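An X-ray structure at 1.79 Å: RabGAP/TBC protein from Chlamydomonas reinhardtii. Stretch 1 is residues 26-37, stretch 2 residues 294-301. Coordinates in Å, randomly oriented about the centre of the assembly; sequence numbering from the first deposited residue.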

# COMPACT_ATOMS: atom_id res chain seq x y z
N GLN A 26 14.21 -3.47 -17.11
CA GLN A 26 13.48 -3.82 -15.89
C GLN A 26 14.42 -3.75 -14.70
O GLN A 26 14.11 -3.16 -13.64
CB GLN A 26 12.86 -5.21 -16.01
CG GLN A 26 11.48 -5.35 -15.36
CD GLN A 26 10.76 -6.65 -15.74
OE1 GLN A 26 11.32 -7.75 -15.61
NE2 GLN A 26 9.53 -6.53 -16.21
N GLU A 27 15.58 -4.37 -14.87
CA GLU A 27 16.64 -4.18 -13.91
C GLU A 27 17.07 -2.73 -14.03
O GLU A 27 17.49 -2.12 -13.04
CB GLU A 27 17.81 -5.14 -14.18
N ASP A 28 16.95 -2.17 -15.23
CA ASP A 28 17.29 -0.77 -15.45
C ASP A 28 16.26 0.13 -14.77
O ASP A 28 16.60 1.20 -14.27
CB ASP A 28 17.35 -0.44 -16.94
CG ASP A 28 17.79 1.00 -17.21
OD1 ASP A 28 18.87 1.40 -16.72
OD2 ASP A 28 17.04 1.72 -17.92
N GLU A 29 14.99 -0.30 -14.79
CA GLU A 29 13.92 0.44 -14.13
C GLU A 29 14.30 0.64 -12.67
O GLU A 29 14.35 1.76 -12.16
CB GLU A 29 12.57 -0.29 -14.24
CG GLU A 29 12.03 -0.30 -15.68
CD GLU A 29 10.78 -1.13 -15.89
OE1 GLU A 29 10.34 -1.86 -14.97
OE2 GLU A 29 10.23 -1.07 -17.00
N ARG A 30 14.63 -0.46 -12.02
CA ARG A 30 14.96 -0.39 -10.60
C ARG A 30 16.24 0.43 -10.34
O ARG A 30 16.35 1.16 -9.36
CB ARG A 30 15.07 -1.82 -10.05
CG ARG A 30 13.74 -2.57 -10.00
CD ARG A 30 13.90 -4.02 -9.53
NE ARG A 30 14.82 -4.13 -8.41
CZ ARG A 30 14.47 -3.96 -7.13
NH1 ARG A 30 13.22 -3.69 -6.81
NH2 ARG A 30 15.38 -4.06 -6.17
N ARG A 31 17.23 0.34 -11.23
CA ARG A 31 18.45 1.12 -11.04
C ARG A 31 18.12 2.62 -11.13
O ARG A 31 18.55 3.41 -10.30
CB ARG A 31 19.50 0.68 -12.08
CG ARG A 31 20.77 1.49 -12.21
CD ARG A 31 21.30 2.14 -10.92
NE ARG A 31 21.42 1.24 -9.77
CZ ARG A 31 21.84 1.62 -8.57
NH1 ARG A 31 22.18 2.88 -8.35
NH2 ARG A 31 21.91 0.74 -7.58
N SER A 32 17.33 3.00 -12.12
CA SER A 32 16.89 4.38 -12.28
C SER A 32 16.21 4.87 -11.01
O SER A 32 16.45 5.97 -10.57
CB SER A 32 15.94 4.53 -13.46
OG SER A 32 15.60 5.91 -13.66
N CYS A 33 15.34 4.05 -10.43
CA CYS A 33 14.61 4.51 -9.25
C CYS A 33 15.52 4.66 -8.07
O CYS A 33 15.35 5.61 -7.27
CB CYS A 33 13.47 3.55 -8.92
SG CYS A 33 12.19 3.56 -10.25
N ASP A 34 16.52 3.78 -7.97
CA ASP A 34 17.47 3.86 -6.88
C ASP A 34 18.35 5.10 -7.03
O ASP A 34 18.68 5.75 -6.04
CB ASP A 34 18.37 2.61 -6.81
CG ASP A 34 17.65 1.36 -6.30
OD1 ASP A 34 16.51 1.47 -5.77
OD2 ASP A 34 18.25 0.27 -6.41
N VAL A 35 18.75 5.41 -8.27
CA VAL A 35 19.61 6.57 -8.49
C VAL A 35 18.83 7.86 -8.22
O VAL A 35 19.37 8.81 -7.66
CB VAL A 35 20.22 6.64 -9.91
CG1 VAL A 35 21.13 5.48 -10.14
CG2 VAL A 35 19.17 6.69 -10.96
N ASN A 36 17.57 7.91 -8.62
CA ASN A 36 16.77 9.08 -8.31
C ASN A 36 16.54 9.22 -6.81
O ASN A 36 16.52 10.32 -6.29
CB ASN A 36 15.42 9.02 -9.02
CG ASN A 36 15.55 9.33 -10.50
OD1 ASN A 36 16.54 9.91 -10.92
ND2 ASN A 36 14.54 8.97 -11.28
N ALA A 37 16.38 8.11 -6.11
CA ALA A 37 16.25 8.17 -4.65
C ALA A 37 17.52 8.74 -4.02
O ALA A 37 17.46 9.45 -3.02
CB ALA A 37 15.97 6.79 -4.10
N ALA A 294 2.21 -7.02 -11.57
CA ALA A 294 3.18 -7.68 -10.69
C ALA A 294 4.63 -7.37 -11.08
O ALA A 294 5.55 -7.62 -10.29
CB ALA A 294 2.92 -9.21 -10.70
N THR A 295 4.86 -6.83 -12.27
CA THR A 295 6.24 -6.48 -12.64
C THR A 295 6.39 -4.98 -12.86
O THR A 295 7.26 -4.50 -13.59
CB THR A 295 6.69 -7.27 -13.86
OG1 THR A 295 5.81 -7.01 -14.94
CG2 THR A 295 6.67 -8.76 -13.53
N MET A 296 5.53 -4.22 -12.19
CA MET A 296 5.58 -2.78 -12.28
C MET A 296 6.71 -2.25 -11.37
O MET A 296 6.47 -1.77 -10.26
CB MET A 296 4.22 -2.19 -11.93
CG MET A 296 3.94 -0.82 -12.57
SD MET A 296 5.19 0.45 -12.21
CE MET A 296 5.00 1.51 -13.64
N HIS A 297 7.94 -2.32 -11.86
CA HIS A 297 9.11 -1.95 -11.08
C HIS A 297 9.45 -0.48 -11.20
O HIS A 297 10.14 0.06 -10.36
CB HIS A 297 10.31 -2.82 -11.50
CG HIS A 297 10.11 -4.26 -11.19
ND1 HIS A 297 10.15 -4.76 -9.91
CD2 HIS A 297 9.80 -5.31 -11.99
CE1 HIS A 297 9.91 -6.06 -9.93
NE2 HIS A 297 9.70 -6.42 -11.18
N GLN A 298 8.88 0.20 -12.21
CA GLN A 298 9.17 1.60 -12.43
C GLN A 298 8.32 2.44 -11.50
O GLN A 298 7.30 3.04 -11.91
CB GLN A 298 8.93 1.98 -13.91
CG GLN A 298 10.10 2.71 -14.55
CD GLN A 298 10.69 3.80 -13.69
OE1 GLN A 298 10.04 4.31 -12.77
NE2 GLN A 298 11.93 4.17 -13.96
N ARG A 299 8.71 2.48 -10.24
CA ARG A 299 7.91 3.20 -9.25
C ARG A 299 7.95 4.73 -9.44
O ARG A 299 7.00 5.43 -9.12
CB ARG A 299 8.35 2.81 -7.83
CG ARG A 299 9.80 3.04 -7.50
CD ARG A 299 10.17 2.33 -6.23
NE ARG A 299 11.50 2.70 -5.78
CZ ARG A 299 12.60 2.02 -6.06
NH1 ARG A 299 12.55 0.92 -6.82
NH2 ARG A 299 13.76 2.42 -5.58
N ASP A 300 9.03 5.24 -10.03
CA ASP A 300 9.11 6.66 -10.31
C ASP A 300 8.05 7.06 -11.34
O ASP A 300 7.31 8.04 -11.17
CB ASP A 300 10.49 7.05 -10.84
CG ASP A 300 11.57 7.11 -9.78
OD1 ASP A 300 11.28 7.22 -8.56
OD2 ASP A 300 12.75 7.12 -10.20
N VAL A 301 7.99 6.29 -12.42
CA VAL A 301 7.05 6.59 -13.49
C VAL A 301 5.62 6.36 -13.02
O VAL A 301 4.70 7.11 -13.41
CB VAL A 301 7.35 5.75 -14.71
CG1 VAL A 301 6.26 5.89 -15.77
CG2 VAL A 301 8.72 6.15 -15.24
O HOH W 1 7.78 -3.75 -15.85
O HOH W 2 7.80 -1.44 -14.91
O HOH W 3 10.92 -3.32 -7.63
O HOH W 4 13.06 6.64 -12.66
O HOH W 5 13.01 6.75 -6.63
O HOH W 6 14.75 -0.58 -6.72

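The contact between the two stretches is anchored by a salt bridge in which R299 NH2 donates to D34 OD1 at 2.9 Å. D34 points its CA-to-CB bond away from stretch 2, yet its carboxylate comes back within reach of the extended arginine and lies near the guanidinium plane, where the N-H groups point. Water 6 reinforces the pair, accepting from R299 NH1 (2.7 Å) and lying 2.9 Å from D34 OD1. A second charged group, D300, receives a hydrogen bond from N36, with ND2 2.8 Å from D300 OD2. The same OD2 accepts from water 4 (2.5 Å), which also accepts from Q298 NE2 (3.0 Å) and lies 2.8 Å from S32 OG, while water 5 donates to both D300 OD1 (2.6 Å) and C33 O (2.7 Å).

C33 occupies the centre of this polar frame. Its SG accepts a long hydrogen bond from D300 N (3.6 Å), as suits a large, diffuse sulfur acceptor, and its CB packs over one face of the R299 guanidinium, 3.4 Å from CZ. Residues E27 to A37 of stretch 1 are helical, whereas in stretch 2 a loop from T295 to Q298 leads into a helix that begins at R299. Q298 caps that helix: its OE1 accepts from V301 N at 2.9 Å, satisfying an amide in the first turn.

Toward the start of stretch 1, the backbones come close where E29 CA lies 5.2 Å from Q298 CA, and the aliphatic parts of these side chains meet, CG to CG, at 3.7 Å. H297, buried and directed toward the helix, packs its CB against R30 CG (3.8 Å) and its CD2 against Q26 CG (3.8 Å). Water 3 joins their polar ends, 2.5 Å from R30 NH1 and 2.8 Å from H297 ND1. At the periphery, Q26 NE2 approaches T295 CB at 3.8 Å.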